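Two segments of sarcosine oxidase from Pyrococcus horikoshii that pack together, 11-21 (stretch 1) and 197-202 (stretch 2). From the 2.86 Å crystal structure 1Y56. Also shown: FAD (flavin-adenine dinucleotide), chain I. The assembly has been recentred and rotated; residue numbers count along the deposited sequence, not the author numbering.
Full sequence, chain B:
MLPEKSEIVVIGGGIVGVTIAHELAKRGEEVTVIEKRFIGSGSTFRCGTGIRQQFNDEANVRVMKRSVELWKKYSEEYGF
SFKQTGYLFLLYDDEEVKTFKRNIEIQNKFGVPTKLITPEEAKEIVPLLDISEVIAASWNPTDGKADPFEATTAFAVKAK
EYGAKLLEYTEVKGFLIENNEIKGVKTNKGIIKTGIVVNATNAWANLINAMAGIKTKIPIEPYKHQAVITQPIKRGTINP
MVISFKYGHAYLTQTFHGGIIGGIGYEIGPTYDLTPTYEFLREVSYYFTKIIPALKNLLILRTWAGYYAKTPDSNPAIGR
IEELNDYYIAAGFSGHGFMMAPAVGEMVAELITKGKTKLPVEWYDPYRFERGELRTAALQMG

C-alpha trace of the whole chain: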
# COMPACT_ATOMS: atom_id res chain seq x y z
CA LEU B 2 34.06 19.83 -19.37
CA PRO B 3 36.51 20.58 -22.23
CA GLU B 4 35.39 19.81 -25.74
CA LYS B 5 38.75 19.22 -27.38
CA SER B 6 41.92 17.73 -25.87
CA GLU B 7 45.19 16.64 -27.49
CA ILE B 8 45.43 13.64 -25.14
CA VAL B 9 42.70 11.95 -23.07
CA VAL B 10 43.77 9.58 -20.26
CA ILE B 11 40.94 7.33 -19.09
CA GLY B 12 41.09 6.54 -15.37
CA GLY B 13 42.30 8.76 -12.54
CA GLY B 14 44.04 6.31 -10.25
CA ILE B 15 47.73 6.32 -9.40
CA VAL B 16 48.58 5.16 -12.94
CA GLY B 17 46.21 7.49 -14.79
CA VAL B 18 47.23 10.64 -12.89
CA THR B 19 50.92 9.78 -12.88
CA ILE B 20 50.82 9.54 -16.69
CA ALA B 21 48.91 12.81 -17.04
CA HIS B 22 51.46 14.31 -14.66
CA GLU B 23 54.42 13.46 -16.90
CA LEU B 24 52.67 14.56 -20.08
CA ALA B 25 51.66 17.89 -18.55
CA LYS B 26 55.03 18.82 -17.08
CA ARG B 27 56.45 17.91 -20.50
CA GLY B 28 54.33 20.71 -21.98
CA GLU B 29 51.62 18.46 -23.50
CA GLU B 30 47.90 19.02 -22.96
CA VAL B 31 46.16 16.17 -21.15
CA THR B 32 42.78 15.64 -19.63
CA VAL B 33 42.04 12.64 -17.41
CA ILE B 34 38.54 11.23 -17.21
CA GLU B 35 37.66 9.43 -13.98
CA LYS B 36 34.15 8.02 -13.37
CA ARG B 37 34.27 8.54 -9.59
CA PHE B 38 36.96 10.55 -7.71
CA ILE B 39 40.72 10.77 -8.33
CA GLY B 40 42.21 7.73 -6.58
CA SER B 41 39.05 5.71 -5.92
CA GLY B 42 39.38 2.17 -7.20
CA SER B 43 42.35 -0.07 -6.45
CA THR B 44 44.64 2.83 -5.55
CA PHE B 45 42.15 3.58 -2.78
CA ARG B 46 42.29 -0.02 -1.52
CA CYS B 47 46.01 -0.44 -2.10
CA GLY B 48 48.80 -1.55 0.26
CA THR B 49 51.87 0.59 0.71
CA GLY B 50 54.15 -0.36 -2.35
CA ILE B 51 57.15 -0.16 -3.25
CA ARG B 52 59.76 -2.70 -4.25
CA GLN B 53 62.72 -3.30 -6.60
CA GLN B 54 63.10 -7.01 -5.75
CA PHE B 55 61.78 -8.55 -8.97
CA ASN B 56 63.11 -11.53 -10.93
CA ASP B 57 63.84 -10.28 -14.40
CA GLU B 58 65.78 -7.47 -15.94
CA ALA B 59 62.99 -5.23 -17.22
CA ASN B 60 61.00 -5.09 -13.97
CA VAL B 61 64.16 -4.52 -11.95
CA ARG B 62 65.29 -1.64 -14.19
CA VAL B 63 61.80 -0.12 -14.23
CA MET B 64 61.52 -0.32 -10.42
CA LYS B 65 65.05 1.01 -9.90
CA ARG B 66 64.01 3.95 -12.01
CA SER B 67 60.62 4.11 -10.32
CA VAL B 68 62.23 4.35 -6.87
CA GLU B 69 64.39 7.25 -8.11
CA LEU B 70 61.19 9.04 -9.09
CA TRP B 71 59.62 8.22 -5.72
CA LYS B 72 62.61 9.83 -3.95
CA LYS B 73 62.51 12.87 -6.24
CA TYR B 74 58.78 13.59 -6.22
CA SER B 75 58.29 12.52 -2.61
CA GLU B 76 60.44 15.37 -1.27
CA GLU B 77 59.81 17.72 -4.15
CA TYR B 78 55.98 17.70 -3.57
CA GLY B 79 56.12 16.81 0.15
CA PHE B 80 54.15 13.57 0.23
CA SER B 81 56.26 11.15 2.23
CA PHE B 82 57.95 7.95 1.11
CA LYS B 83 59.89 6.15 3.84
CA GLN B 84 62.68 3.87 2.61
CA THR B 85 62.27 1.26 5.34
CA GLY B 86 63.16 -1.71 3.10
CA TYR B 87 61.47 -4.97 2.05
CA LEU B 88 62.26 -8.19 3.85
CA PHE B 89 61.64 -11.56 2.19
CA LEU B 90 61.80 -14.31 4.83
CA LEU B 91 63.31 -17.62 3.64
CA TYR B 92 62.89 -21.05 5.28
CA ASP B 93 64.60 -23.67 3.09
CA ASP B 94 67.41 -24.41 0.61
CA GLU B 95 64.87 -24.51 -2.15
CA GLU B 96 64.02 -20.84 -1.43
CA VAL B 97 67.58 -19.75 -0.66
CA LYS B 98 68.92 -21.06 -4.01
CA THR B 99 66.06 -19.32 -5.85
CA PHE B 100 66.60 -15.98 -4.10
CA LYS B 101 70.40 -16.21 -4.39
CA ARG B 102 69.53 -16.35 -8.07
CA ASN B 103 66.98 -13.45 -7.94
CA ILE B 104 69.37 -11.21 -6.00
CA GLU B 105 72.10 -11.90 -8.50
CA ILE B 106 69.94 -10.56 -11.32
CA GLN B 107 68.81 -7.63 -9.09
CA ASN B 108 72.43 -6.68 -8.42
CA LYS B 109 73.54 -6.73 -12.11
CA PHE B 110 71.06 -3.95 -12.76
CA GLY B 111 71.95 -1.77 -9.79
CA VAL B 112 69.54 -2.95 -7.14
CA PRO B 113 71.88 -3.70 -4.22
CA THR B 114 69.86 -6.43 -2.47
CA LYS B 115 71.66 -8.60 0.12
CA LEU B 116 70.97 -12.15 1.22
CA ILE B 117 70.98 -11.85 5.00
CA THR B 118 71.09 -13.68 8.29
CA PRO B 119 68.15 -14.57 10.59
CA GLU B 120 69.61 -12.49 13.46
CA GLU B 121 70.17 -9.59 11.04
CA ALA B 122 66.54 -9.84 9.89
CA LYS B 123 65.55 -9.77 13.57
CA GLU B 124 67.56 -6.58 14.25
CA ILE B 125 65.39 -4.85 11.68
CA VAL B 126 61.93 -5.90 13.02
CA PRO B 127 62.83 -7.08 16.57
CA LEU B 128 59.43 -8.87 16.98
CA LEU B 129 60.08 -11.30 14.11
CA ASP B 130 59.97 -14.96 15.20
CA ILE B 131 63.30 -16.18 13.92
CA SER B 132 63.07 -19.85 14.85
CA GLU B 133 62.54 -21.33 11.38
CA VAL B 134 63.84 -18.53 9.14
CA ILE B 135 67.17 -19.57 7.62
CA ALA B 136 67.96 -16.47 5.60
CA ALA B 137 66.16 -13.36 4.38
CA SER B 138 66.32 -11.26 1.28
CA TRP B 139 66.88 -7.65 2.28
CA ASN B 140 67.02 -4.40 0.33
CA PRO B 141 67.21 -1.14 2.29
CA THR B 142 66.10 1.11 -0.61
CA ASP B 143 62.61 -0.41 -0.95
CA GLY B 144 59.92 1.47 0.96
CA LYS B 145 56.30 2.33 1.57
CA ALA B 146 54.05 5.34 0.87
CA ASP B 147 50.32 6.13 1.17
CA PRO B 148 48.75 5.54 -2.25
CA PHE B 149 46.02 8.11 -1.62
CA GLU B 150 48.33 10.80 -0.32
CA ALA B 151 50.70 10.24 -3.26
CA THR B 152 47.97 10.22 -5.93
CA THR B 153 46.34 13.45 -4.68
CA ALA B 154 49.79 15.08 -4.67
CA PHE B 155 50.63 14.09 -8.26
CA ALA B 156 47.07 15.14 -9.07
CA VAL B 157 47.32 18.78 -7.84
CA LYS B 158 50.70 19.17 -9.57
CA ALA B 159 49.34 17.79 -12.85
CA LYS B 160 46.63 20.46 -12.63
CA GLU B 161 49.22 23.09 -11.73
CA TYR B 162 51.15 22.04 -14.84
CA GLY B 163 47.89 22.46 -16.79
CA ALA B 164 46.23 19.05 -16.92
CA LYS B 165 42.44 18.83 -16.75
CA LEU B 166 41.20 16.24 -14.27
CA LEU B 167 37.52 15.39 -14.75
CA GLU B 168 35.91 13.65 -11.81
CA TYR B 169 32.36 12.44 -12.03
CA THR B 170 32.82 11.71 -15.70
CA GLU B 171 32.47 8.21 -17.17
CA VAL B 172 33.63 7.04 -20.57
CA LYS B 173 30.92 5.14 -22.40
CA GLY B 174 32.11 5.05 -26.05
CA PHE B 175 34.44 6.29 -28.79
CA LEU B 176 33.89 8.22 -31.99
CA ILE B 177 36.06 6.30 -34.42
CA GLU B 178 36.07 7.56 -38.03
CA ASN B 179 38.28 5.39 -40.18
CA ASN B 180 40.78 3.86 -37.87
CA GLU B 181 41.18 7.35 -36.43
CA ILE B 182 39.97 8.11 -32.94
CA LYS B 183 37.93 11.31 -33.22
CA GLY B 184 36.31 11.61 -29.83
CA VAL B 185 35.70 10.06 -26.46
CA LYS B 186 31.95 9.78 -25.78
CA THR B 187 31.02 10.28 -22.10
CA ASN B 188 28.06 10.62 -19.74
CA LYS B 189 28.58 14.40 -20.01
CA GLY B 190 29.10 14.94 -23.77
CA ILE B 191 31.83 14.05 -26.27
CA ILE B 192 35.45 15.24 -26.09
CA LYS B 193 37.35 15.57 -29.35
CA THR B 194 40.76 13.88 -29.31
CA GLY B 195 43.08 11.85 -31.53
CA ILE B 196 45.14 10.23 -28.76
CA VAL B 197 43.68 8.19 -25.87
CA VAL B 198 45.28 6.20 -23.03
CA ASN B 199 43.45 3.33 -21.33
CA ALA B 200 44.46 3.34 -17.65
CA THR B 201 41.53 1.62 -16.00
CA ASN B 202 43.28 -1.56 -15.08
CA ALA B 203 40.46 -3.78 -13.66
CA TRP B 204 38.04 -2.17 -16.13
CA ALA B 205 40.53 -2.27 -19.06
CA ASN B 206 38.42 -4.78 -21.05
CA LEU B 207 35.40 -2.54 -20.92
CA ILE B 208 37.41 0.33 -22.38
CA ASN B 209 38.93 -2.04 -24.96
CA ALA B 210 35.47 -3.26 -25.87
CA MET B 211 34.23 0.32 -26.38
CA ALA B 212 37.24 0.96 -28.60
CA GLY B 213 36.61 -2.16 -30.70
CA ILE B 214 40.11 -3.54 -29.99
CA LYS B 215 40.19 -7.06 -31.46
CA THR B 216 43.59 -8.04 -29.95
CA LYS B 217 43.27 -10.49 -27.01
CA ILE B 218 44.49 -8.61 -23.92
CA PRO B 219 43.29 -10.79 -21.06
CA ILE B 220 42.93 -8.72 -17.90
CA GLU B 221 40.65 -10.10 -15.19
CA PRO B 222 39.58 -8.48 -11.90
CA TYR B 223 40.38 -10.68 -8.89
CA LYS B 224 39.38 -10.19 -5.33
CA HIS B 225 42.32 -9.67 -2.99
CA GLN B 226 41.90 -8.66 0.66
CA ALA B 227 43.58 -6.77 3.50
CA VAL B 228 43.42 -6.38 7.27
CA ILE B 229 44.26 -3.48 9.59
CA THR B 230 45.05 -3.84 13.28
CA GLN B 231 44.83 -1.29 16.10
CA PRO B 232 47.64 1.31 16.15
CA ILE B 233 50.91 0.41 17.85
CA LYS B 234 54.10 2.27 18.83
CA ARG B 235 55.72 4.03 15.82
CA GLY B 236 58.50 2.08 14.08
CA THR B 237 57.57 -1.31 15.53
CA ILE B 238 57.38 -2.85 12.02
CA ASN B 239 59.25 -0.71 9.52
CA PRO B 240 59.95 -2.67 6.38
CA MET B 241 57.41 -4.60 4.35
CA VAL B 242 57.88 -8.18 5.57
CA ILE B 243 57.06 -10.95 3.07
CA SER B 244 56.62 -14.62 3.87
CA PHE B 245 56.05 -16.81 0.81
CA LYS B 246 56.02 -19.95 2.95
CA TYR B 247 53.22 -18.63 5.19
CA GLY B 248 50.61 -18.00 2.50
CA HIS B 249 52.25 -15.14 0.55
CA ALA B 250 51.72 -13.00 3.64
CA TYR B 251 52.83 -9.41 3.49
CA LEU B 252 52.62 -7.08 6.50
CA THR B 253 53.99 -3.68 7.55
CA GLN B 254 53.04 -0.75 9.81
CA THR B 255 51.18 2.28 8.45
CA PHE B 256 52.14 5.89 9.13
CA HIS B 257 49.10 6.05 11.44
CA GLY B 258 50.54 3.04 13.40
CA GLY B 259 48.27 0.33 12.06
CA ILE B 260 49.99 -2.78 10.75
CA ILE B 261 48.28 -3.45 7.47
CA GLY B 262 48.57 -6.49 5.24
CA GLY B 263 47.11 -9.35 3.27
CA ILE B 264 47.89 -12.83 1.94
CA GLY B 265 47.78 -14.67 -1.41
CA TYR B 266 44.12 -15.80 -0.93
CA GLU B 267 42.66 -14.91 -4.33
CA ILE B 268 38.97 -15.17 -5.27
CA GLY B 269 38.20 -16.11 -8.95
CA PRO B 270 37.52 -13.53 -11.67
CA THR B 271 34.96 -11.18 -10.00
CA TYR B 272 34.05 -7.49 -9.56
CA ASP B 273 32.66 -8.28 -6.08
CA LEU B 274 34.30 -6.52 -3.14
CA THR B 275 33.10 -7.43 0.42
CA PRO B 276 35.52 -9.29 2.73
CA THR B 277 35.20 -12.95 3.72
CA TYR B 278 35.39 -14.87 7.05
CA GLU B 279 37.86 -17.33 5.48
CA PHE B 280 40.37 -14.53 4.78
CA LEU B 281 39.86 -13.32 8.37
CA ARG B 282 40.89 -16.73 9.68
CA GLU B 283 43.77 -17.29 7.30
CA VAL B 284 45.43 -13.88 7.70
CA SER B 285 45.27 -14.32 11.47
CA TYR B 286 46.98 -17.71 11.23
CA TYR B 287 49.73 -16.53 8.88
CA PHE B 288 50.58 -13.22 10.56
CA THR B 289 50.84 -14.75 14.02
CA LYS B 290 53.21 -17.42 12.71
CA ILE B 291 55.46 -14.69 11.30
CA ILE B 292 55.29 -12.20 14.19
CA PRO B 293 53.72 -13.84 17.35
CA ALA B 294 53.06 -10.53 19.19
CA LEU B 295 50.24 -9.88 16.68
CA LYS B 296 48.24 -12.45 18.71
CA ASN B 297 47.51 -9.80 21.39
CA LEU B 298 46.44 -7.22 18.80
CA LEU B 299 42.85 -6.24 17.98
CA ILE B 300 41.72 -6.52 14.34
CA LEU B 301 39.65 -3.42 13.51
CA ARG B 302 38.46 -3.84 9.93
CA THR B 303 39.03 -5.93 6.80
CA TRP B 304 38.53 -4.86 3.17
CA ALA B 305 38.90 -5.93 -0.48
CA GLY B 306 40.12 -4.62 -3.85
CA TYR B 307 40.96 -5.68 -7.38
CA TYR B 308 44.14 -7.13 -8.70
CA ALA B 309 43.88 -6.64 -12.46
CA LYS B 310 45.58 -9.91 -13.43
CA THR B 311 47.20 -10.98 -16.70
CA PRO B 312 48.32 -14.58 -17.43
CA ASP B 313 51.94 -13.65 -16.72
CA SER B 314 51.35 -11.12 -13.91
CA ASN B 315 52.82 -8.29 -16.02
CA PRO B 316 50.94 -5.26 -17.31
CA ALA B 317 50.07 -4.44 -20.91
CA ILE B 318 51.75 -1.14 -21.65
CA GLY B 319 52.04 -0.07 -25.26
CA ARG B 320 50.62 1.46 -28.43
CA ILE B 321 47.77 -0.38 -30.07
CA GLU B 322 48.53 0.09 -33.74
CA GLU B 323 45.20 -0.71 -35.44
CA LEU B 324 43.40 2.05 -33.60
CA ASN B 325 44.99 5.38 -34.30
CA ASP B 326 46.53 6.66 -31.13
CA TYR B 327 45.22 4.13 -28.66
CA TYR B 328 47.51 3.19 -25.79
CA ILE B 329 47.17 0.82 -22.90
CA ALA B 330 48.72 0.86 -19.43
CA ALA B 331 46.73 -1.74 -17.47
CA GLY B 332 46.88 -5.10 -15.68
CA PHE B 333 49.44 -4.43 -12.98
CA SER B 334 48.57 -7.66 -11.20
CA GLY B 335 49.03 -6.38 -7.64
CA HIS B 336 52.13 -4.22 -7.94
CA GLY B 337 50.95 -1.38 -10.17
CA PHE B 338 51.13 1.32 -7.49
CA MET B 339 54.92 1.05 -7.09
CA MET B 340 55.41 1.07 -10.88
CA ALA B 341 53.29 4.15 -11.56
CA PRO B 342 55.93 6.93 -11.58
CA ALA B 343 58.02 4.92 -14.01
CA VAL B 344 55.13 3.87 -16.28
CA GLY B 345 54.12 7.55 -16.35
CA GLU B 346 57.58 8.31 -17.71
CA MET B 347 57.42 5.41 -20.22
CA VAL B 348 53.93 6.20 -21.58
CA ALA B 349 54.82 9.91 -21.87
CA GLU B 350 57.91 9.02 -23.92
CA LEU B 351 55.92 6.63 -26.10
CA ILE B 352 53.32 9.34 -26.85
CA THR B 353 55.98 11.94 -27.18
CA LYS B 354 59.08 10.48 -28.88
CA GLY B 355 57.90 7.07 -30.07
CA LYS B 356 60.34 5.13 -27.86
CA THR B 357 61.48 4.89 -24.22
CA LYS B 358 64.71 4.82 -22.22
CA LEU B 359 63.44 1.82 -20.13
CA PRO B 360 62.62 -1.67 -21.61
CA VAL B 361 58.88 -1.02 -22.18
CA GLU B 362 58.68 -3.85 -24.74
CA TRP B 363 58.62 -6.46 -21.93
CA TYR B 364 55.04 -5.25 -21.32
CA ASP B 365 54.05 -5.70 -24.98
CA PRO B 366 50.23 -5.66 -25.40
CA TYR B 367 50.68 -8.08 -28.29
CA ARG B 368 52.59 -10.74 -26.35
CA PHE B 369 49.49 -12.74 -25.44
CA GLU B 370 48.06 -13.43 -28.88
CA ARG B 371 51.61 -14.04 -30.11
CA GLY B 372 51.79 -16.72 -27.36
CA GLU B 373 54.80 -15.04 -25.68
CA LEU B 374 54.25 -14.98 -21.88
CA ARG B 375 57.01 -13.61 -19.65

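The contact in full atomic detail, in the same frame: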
# COMPACT_ATOMS: atom_id res chain seq x y z
N ILE B 11 42.13 7.86 -19.76
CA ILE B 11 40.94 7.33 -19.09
C ILE B 11 41.35 6.62 -17.81
O ILE B 11 42.20 5.72 -17.83
CB ILE B 11 40.12 6.40 -19.99
CG1 ILE B 11 39.73 7.10 -21.29
CG2 ILE B 11 38.85 5.99 -19.27
CD1 ILE B 11 39.18 6.18 -22.35
N GLY B 12 40.76 7.06 -16.69
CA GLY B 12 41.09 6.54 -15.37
C GLY B 12 41.98 7.49 -14.59
O GLY B 12 43.02 7.91 -15.07
N GLY B 13 41.56 7.82 -13.37
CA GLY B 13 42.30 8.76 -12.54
C GLY B 13 42.81 8.13 -11.25
O GLY B 13 42.67 8.70 -10.17
N GLY B 14 43.36 6.94 -11.37
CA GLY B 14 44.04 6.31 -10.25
C GLY B 14 45.51 6.65 -10.32
O GLY B 14 45.93 7.47 -11.17
N ILE B 15 46.31 6.02 -9.46
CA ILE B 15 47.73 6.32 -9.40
C ILE B 15 48.34 6.30 -10.81
O ILE B 15 49.05 7.22 -11.19
CB ILE B 15 48.50 5.41 -8.38
CG1 ILE B 15 49.93 5.91 -8.14
CG2 ILE B 15 48.48 3.95 -8.82
CD1 ILE B 15 50.05 7.40 -7.79
N VAL B 16 48.00 5.29 -11.60
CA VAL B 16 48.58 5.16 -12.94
C VAL B 16 48.10 6.27 -13.88
O VAL B 16 48.92 6.95 -14.52
CB VAL B 16 48.34 3.76 -13.52
CG1 VAL B 16 48.90 3.66 -14.93
CG2 VAL B 16 48.99 2.74 -12.63
N GLY B 17 46.79 6.47 -13.93
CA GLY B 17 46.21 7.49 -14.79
C GLY B 17 46.78 8.87 -14.51
O GLY B 17 47.19 9.55 -15.45
N VAL B 18 46.81 9.27 -13.23
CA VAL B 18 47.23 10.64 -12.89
C VAL B 18 48.73 10.83 -13.05
O VAL B 18 49.20 11.92 -13.41
CB VAL B 18 46.73 11.14 -11.48
CG1 VAL B 18 45.44 10.49 -11.11
CG2 VAL B 18 47.76 10.90 -10.39
N THR B 19 49.48 9.75 -12.82
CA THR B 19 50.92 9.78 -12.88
C THR B 19 51.37 9.97 -14.33
O THR B 19 52.37 10.62 -14.60
CB THR B 19 51.52 8.53 -12.22
OG1 THR B 19 52.82 8.83 -11.72
CG2 THR B 19 51.60 7.35 -13.19
N ILE B 20 50.60 9.39 -15.26
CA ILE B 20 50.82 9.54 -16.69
C ILE B 20 50.49 10.97 -17.13
O ILE B 20 51.29 11.63 -17.79
CB ILE B 20 49.96 8.52 -17.50
CG1 ILE B 20 50.53 7.10 -17.34
CG2 ILE B 20 49.87 8.91 -18.98
CD1 ILE B 20 49.60 5.97 -17.83
N ALA B 21 49.30 11.44 -16.77
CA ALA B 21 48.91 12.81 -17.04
C ALA B 21 50.01 13.73 -16.55
O ALA B 21 50.47 14.60 -17.29
CB ALA B 21 47.62 13.14 -16.35
N VAL B 197 44.23 8.61 -27.17
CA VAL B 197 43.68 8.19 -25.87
C VAL B 197 44.53 7.12 -25.18
O VAL B 197 45.14 6.27 -25.85
CB VAL B 197 42.17 7.75 -25.93
CG1 VAL B 197 41.43 8.46 -27.05
CG2 VAL B 197 42.04 6.27 -26.10
N VAL B 198 44.57 7.19 -23.84
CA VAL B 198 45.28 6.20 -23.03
C VAL B 198 44.32 5.48 -22.09
O VAL B 198 43.66 6.13 -21.27
CB VAL B 198 46.41 6.83 -22.18
CG1 VAL B 198 47.05 5.79 -21.27
CG2 VAL B 198 47.46 7.46 -23.08
N ASN B 199 44.27 4.16 -22.20
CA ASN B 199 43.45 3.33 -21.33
C ASN B 199 44.21 2.95 -20.04
O ASN B 199 45.07 2.06 -20.05
CB ASN B 199 42.98 2.08 -22.08
CG ASN B 199 42.16 1.13 -21.22
OD1 ASN B 199 42.05 -0.05 -21.54
ND2 ASN B 199 41.58 1.64 -20.14
N ALA B 200 43.87 3.64 -18.95
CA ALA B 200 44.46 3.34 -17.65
C ALA B 200 43.37 3.05 -16.63
O ALA B 200 43.17 3.81 -15.67
CB ALA B 200 45.36 4.46 -17.19
N THR B 201 42.65 1.95 -16.84
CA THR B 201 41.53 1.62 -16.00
C THR B 201 41.71 0.21 -15.46
O THR B 201 40.75 -0.56 -15.44
CB THR B 201 40.20 1.70 -16.81
OG1 THR B 201 40.25 0.79 -17.91
CG2 THR B 201 39.95 3.10 -17.34
N ASN B 202 42.92 -0.14 -15.01
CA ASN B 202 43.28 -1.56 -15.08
C ASN B 202 42.15 -2.60 -14.95
O ASN B 202 41.81 -3.21 -15.96
CB ASN B 202 44.66 -1.93 -14.44
CG ASN B 202 44.65 -1.96 -12.95
OD1 ASN B 202 43.87 -1.26 -12.31
ND2 ASN B 202 45.55 -2.76 -12.38
PA FAD I . 42.90 2.08 -10.43
O1A FAD I . 41.76 1.11 -10.28
O2A FAD I . 43.48 2.71 -9.19
O5B FAD I . 42.45 3.21 -11.48
C5B FAD I . 41.56 2.92 -12.55
C4B FAD I . 40.50 4.00 -12.53
O4B FAD I . 39.79 3.98 -13.76
C3B FAD I . 39.47 3.80 -11.42
O3B FAD I . 39.55 4.88 -10.48
C2B FAD I . 38.13 3.78 -12.14
O2B FAD I . 37.14 4.61 -11.56
C1B FAD I . 38.45 4.36 -13.49
N9A FAD I . 37.50 3.90 -14.53
C8A FAD I . 37.08 2.65 -14.77
N7A FAD I . 36.19 2.68 -15.79
C5A FAD I . 36.07 3.97 -16.18
C6A FAD I . 35.34 4.62 -17.17
N6A FAD I . 34.52 3.91 -17.99
N1A FAD I . 35.44 5.95 -17.30
C2A FAD I . 36.25 6.67 -16.50
N3A FAD I . 36.97 6.08 -15.53
C4A FAD I . 36.90 4.73 -15.37
N1 FAD I . 50.33 -2.21 -5.64
C2 FAD I . 51.57 -1.92 -5.22
O2 FAD I . 52.39 -1.46 -6.05
N3 FAD I . 51.97 -2.09 -3.95
C4 FAD I . 51.14 -2.58 -3.00
O4 FAD I . 51.53 -2.73 -1.82
C4X FAD I . 49.84 -2.92 -3.35
N5 FAD I . 48.95 -3.41 -2.46
C5X FAD I . 47.68 -3.72 -2.85
C6 FAD I . 46.79 -4.23 -1.89
C7 FAD I . 45.48 -4.55 -2.26
C7M FAD I . 44.53 -5.10 -1.22
C8 FAD I . 45.07 -4.37 -3.58
C8M FAD I . 43.70 -4.69 -4.03
C9 FAD I . 45.96 -3.86 -4.54
C9A FAD I . 47.26 -3.53 -4.18
N10 FAD I . 48.10 -3.05 -5.12
C10 FAD I . 49.43 -2.71 -4.77
C1' FAD I . 47.64 -2.89 -6.50
C2' FAD I . 47.46 -1.43 -6.84
O2' FAD I . 46.35 -0.96 -6.09
C3' FAD I . 47.13 -1.33 -8.31
O3' FAD I . 48.15 -1.98 -9.07
C4' FAD I . 47.03 0.13 -8.71
O4' FAD I . 46.04 0.82 -7.93
C5' FAD I . 46.68 0.26 -10.18
O5' FAD I . 46.39 1.63 -10.38
P FAD I . 45.50 2.05 -11.62
O1P FAD I . 46.01 1.29 -12.81
O2P FAD I . 45.43 3.55 -11.62
O3P FAD I . 44.09 1.37 -11.22
O HOH W 1 44.41 5.08 -13.46

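Two backbone hydrogen bonds join these stretches at Ile11. Its N donates to Val198 O (2.8 Å, nearly straight at 175°), and Ala200 N donates to Ile11 O (2.9 Å, 140°). Ile11 thus reaches to both neighbours of Asn199, its partner in a parallel beta bridge, and the side chains of Ile11 and Asn199 lie on the same face of the sheet. The contact buries 358 Å² in all, most of it on Ile11 (98 Å²), Ala200 (70 Å²) and Val198 (55 Å²).

Ile11 takes the m, t rotamer. Its CG2 lies 3.6 Å from Thr201 CG2 and 3.9 Å from C2A of the FAD adenine, so one methyl touches both Thr201 and the adenine. The p rotamer of Thr201 (chi1 59°) brings its methyl against Ile11.

Beyond Ile11 the chain turns into a glycine-rich loop. Gly12 has phi/psi of 103/127, where a CB would jam against the preceding carbonyl and would also lie 2.0 Å from Ala200 O. Without one, Gly12 CA approaches Ala200 O to 3.4 Å in a CA-H...O contact. A CB on Gly14 would meet FAD O2A at 2.4 Å; one on Gly17 would strike Gly12 O at 1.8 Å.

The helix that follows packs on stretch 2 through small or branched apolar groups. Ala200 points its CB toward the helix, 4.0 Å from Gly17 CA and 4.3 Å from Val16 CG1; its single methyl fits this close approach. Val16 is t, while its backbone N donates to FAD O2P (3.1 Å). One turn on, Ile20 (m, t) extends CD1 to within 4.3 Å of CG1 of Val198 (t).

A water accepts from Gly14 N (3.0 Å) and Gly17 N (2.8 Å), and lies 2.8 Å from Ala200 O, linking loop, helix and stretch 2.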